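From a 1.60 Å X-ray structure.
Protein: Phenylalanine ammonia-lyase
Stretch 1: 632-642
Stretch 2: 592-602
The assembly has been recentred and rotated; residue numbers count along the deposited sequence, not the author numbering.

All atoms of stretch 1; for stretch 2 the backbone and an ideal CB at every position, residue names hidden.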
# COMPACT_ATOMS: atom_id res chain seq x y z
N SER B 632 -30.13 27.42 -41.88
CA SER B 632 -31.30 27.26 -41.03
C SER B 632 -30.91 26.65 -39.68
O SER B 632 -31.35 27.10 -38.61
CB SER B 632 -32.36 26.42 -41.75
OG SER B 632 -33.45 26.11 -40.89
N ALA B 633 -30.10 25.59 -39.70
CA ALA B 633 -29.66 24.96 -38.46
C ALA B 633 -28.78 25.88 -37.59
O ALA B 633 -28.90 25.90 -36.36
CB ALA B 633 -28.95 23.67 -38.75
N ILE B 634 -27.93 26.65 -38.25
CA ILE B 634 -27.07 27.59 -37.56
C ILE B 634 -27.93 28.66 -36.85
O ILE B 634 -27.77 28.93 -35.65
CB ILE B 634 -26.08 28.22 -38.55
CG1 ILE B 634 -25.08 27.13 -39.03
CG2 ILE B 634 -25.32 29.40 -37.87
CD1 ILE B 634 -24.30 27.44 -40.27
N SER B 635 -28.87 29.25 -37.58
CA SER B 635 -29.78 30.24 -36.98
C SER B 635 -30.61 29.65 -35.89
O SER B 635 -30.77 30.27 -34.85
CB SER B 635 -30.74 30.85 -38.01
OG SER B 635 -29.97 31.32 -39.09
N LEU B 636 -31.18 28.48 -36.12
CA LEU B 636 -32.01 27.89 -35.09
C LEU B 636 -31.21 27.60 -33.79
O LEU B 636 -31.68 27.83 -32.68
CB LEU B 636 -32.65 26.62 -35.61
CG LEU B 636 -33.60 25.83 -34.69
CD1 LEU B 636 -34.72 26.73 -34.13
CD2 LEU B 636 -34.22 24.69 -35.47
N THR B 637 -29.99 27.09 -33.95
CA THR B 637 -29.14 26.84 -32.80
C THR B 637 -28.93 28.13 -32.00
O THR B 637 -29.07 28.14 -30.78
CB THR B 637 -27.77 26.29 -33.25
OG1 THR B 637 -27.96 25.04 -33.89
CG2 THR B 637 -26.86 26.09 -32.07
N ARG B 638 -28.62 29.21 -32.70
CA ARG B 638 -28.35 30.47 -32.01
C ARG B 638 -29.61 30.91 -31.26
O ARG B 638 -29.54 31.39 -30.11
CB ARG B 638 -27.88 31.53 -33.00
CG ARG B 638 -26.50 31.22 -33.53
CD ARG B 638 -25.88 32.40 -34.26
NE ARG B 638 -24.56 32.10 -34.82
CZ ARG B 638 -24.22 32.23 -36.10
NH1 ARG B 638 -25.10 32.69 -36.99
NH2 ARG B 638 -22.98 31.94 -36.47
N GLN B 639 -30.78 30.72 -31.88
CA GLN B 639 -32.03 31.19 -31.25
C GLN B 639 -32.41 30.36 -30.03
O GLN B 639 -32.77 30.92 -28.98
CB GLN B 639 -33.18 31.37 -32.24
CG GLN B 639 -33.88 30.21 -32.83
CD GLN B 639 -34.98 30.66 -33.89
OE1 GLN B 639 -34.75 31.59 -34.69
NE2 GLN B 639 -36.13 30.01 -33.88
N VAL B 640 -32.20 29.06 -30.12
CA VAL B 640 -32.47 28.18 -28.98
C VAL B 640 -31.52 28.47 -27.81
O VAL B 640 -31.94 28.51 -26.64
CB VAL B 640 -32.39 26.70 -29.40
CG1 VAL B 640 -32.52 25.79 -28.22
CG2 VAL B 640 -33.49 26.41 -30.43
N ARG B 641 -30.25 28.69 -28.13
CA ARG B 641 -29.32 29.11 -27.11
C ARG B 641 -29.74 30.43 -26.47
O ARG B 641 -29.76 30.55 -25.24
CB ARG B 641 -27.95 29.29 -27.69
CG ARG B 641 -27.32 27.98 -27.98
CD ARG B 641 -26.09 28.21 -28.87
NE ARG B 641 -25.25 27.02 -29.05
CZ ARG B 641 -24.17 27.03 -29.82
NH1 ARG B 641 -23.81 28.12 -30.47
NH2 ARG B 641 -23.42 25.96 -29.89
N GLU B 642 -30.12 31.42 -27.28
CA GLU B 642 -30.51 32.71 -26.70
C GLU B 642 -31.73 32.58 -25.82
O GLU B 642 -31.79 33.21 -24.75
CB GLU B 642 -30.74 33.77 -27.77
CG GLU B 642 -29.55 34.53 -28.12
CD GLU B 642 -28.86 35.12 -26.90
OE1 GLU B 642 -29.51 35.78 -26.07
OE2 GLU B 642 -27.65 34.91 -26.79
N UNK B 592 -16.81 23.79 -34.45
CA UNK B 592 -17.49 25.05 -34.30
C UNK B 592 -18.81 25.02 -35.11
O UNK B 592 -18.99 24.19 -36.03
CB UNK B 592 -16.59 26.20 -34.75
N UNK B 593 -19.74 25.88 -34.72
CA UNK B 593 -21.12 25.78 -35.17
C UNK B 593 -21.27 25.84 -36.68
O UNK B 593 -21.91 24.98 -37.28
CB UNK B 593 -21.95 26.90 -34.53
N UNK B 594 -20.65 26.83 -37.29
CA UNK B 594 -20.82 27.02 -38.72
C UNK B 594 -20.25 25.83 -39.52
O UNK B 594 -20.97 25.22 -40.31
CB UNK B 594 -20.15 28.32 -39.15
N UNK B 595 -18.96 25.50 -39.33
CA UNK B 595 -18.51 24.32 -40.11
C UNK B 595 -19.22 23.01 -39.75
O UNK B 595 -19.31 22.14 -40.62
CB UNK B 595 -17.01 24.13 -39.91
N UNK B 596 -19.68 22.85 -38.52
CA UNK B 596 -20.41 21.67 -38.12
C UNK B 596 -21.61 21.44 -39.00
O UNK B 596 -21.86 20.35 -39.47
CB UNK B 596 -20.84 21.78 -36.66
N UNK B 597 -22.40 22.49 -39.19
CA UNK B 597 -23.65 22.34 -39.95
C UNK B 597 -23.41 22.18 -41.45
O UNK B 597 -24.14 21.47 -42.11
CB UNK B 597 -24.56 23.55 -39.71
N UNK B 598 -22.40 22.85 -41.99
CA UNK B 598 -22.04 22.64 -43.37
C UNK B 598 -21.52 21.23 -43.58
O UNK B 598 -21.84 20.62 -44.58
CB UNK B 598 -21.00 23.67 -43.81
N UNK B 599 -20.75 20.72 -42.64
CA UNK B 599 -20.31 19.33 -42.70
C UNK B 599 -21.48 18.32 -42.70
O UNK B 599 -21.59 17.41 -43.55
CB UNK B 599 -19.38 19.04 -41.52
N UNK B 600 -22.40 18.52 -41.77
CA UNK B 600 -23.55 17.60 -41.65
C UNK B 600 -24.39 17.53 -42.92
O UNK B 600 -24.76 16.45 -43.41
CB UNK B 600 -24.44 18.03 -40.48
N UNK B 601 -24.74 18.69 -43.45
CA UNK B 601 -25.52 18.73 -44.67
C UNK B 601 -24.75 18.35 -45.92
O UNK B 601 -25.38 17.94 -46.91
CB UNK B 601 -26.10 20.13 -44.85
N UNK B 602 -23.43 18.48 -45.91
CA UNK B 602 -22.61 17.96 -46.99
C UNK B 602 -22.78 16.44 -47.06
O UNK B 602 -23.06 15.89 -48.12
CB UNK B 602 -21.14 18.34 -46.79

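Two helices cross here at 137° between their N-to-C directions, axes 9.4 Å apart at closest approach, near enough for side chains to interlock. Position 592 precedes the second helix, with phi/psi of -65/158 and no atom of stretch 1 near its ideal CB. As an N-cap, it would suit Asp, Ser, Thr or Asn. It is Asp592, although its carboxylate makes no capping bond and is hydrogen-bonded elsewhere in the structure.

Position 593 points its CB toward a hollow formed by Ile634, Thr637, Arg638 and Arg641. The surroundings are the methyl groups of Ile634 and Thr637, the aliphatic part of Arg638 and the guanidinium of Arg641, so Leu, Met or Ile could fill it, while an acid might seek the guanidinium groups. Leu593 takes the apolar option as a knob in this hole: CD1 lies 3.6 Å from Thr637 CG2, and CD2 lies 3.9 Å from Ile634 CG2 and 3.9 Å from Arg641 NH1.

At 594 the CB points sideways, 4.4 Å from Ile634 CD1, and the backbones come close: the CA atoms of 594 and Ile634 are 6.4 Å apart. A compact apolar group such as Val, Ala or Ile would suit. Val594, in the t rotamer, sets CG2 4.2 Å from Ile634 CD1 and 3.7 Å from Arg638 NH2.

Position 595 points away, so stretch 1 imposes little; in the first turn of a helix even proline is tolerated, and Pro595 it is. At 596 the CB points sideways with nothing near, leaving a helix-friendly choice open; Arg596 extends in an all-t conformation.

Position 597 points toward stretch 1, its ideal CB 3.7 Å from Ile634 CG1 and 4.5 Å from Ala633 CB. The small Ala633 leaves room for a broad side chain, so Leu, Met, Phe or Trp are all reasonable. Trp597 lays its ring against the alanine: Ala633 CB stands 3.4 Å from the centroid of the six-membered ring, 18° off the normal, a CH-pi contact. The indole also gains a polar link, for one water accepts from Trp597 NE1 (3.0 Å) and donates to Thr637 OG1 (3.0 Å), while Thr637 OG1 itself donates to Ala633 O (2.8 Å).

Position 598 points sideways, and only a longer side chain would reach Ile634. His598 does so, NE2 4.0 Å from Ile634 CD1, completing the hole around that isoleucine with 593, 594 and 597.

Positions 599, 600 and 602 have no atom of stretch 1 within 5.5 Å of their ideal CB, so stretch 1 sets no preference and any helix-compatible residue, polar or small, would do; they are Asp599, Ala600 and Ser602. Position 601 points toward Ala633 from farther off, favouring a long apolar group; Phe601 CE2 comes within 4.4 Å of Ala633 CB.

Stretch 2 (592-602) DLVPRWHDAFS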
# COMPACT_ATOMS: atom_id res chain seq x y z
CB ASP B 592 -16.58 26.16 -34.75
CG ASP B 592 -15.54 26.56 -33.68
OD1 ASP B 592 -15.47 25.94 -32.60
OD2 ASP B 592 -14.78 27.51 -33.94
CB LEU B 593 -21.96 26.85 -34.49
CG LEU B 593 -23.43 26.88 -34.88
CD1 LEU B 593 -24.11 25.65 -34.36
CD2 LEU B 593 -24.14 28.14 -34.36
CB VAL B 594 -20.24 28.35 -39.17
CG1 VAL B 594 -20.23 28.47 -40.72
CG2 VAL B 594 -21.09 29.47 -38.55
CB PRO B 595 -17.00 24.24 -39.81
CG PRO B 595 -16.83 24.92 -38.49
CD PRO B 595 -17.85 26.09 -38.56
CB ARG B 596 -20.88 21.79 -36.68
CG ARG B 596 -21.41 20.46 -36.17
CD ARG B 596 -21.78 20.50 -34.71
NE ARG B 596 -22.07 19.16 -34.20
CZ ARG B 596 -22.51 18.95 -32.98
NH1 ARG B 596 -22.70 19.98 -32.17
NH2 ARG B 596 -22.75 17.73 -32.56
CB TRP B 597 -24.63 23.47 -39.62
CG TRP B 597 -25.27 23.15 -38.28
CD1 TRP B 597 -25.04 23.76 -37.09
CD2 TRP B 597 -26.15 22.07 -38.02
NE1 TRP B 597 -25.77 23.15 -36.10
CE2 TRP B 597 -26.47 22.11 -36.65
CE3 TRP B 597 -26.72 21.06 -38.83
CZ2 TRP B 597 -27.33 21.17 -36.06
CZ3 TRP B 597 -27.59 20.15 -38.24
CH2 TRP B 597 -27.88 20.22 -36.87
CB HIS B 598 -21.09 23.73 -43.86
CG HIS B 598 -21.79 25.03 -44.07
ND1 HIS B 598 -22.58 25.28 -45.18
CD2 HIS B 598 -21.89 26.13 -43.29
CE1 HIS B 598 -23.12 26.48 -45.07
NE2 HIS B 598 -22.71 27.02 -43.94
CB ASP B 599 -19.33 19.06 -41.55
CG ASP B 599 -19.02 17.58 -41.38
OD1 ASP B 599 -17.98 17.13 -41.94
OD2 ASP B 599 -19.86 16.87 -40.79
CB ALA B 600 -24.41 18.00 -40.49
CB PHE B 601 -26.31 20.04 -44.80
CG PHE B 601 -27.53 20.04 -43.94
CD1 PHE B 601 -28.65 19.35 -44.38
CD2 PHE B 601 -27.55 20.62 -42.67
CE1 PHE B 601 -29.79 19.26 -43.63
CE2 PHE B 601 -28.69 20.55 -41.90
CZ PHE B 601 -29.83 19.85 -42.38
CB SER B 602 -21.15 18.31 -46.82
OG SER B 602 -20.41 17.79 -47.91
O HOH W 1 -25.97 22.87 -33.12
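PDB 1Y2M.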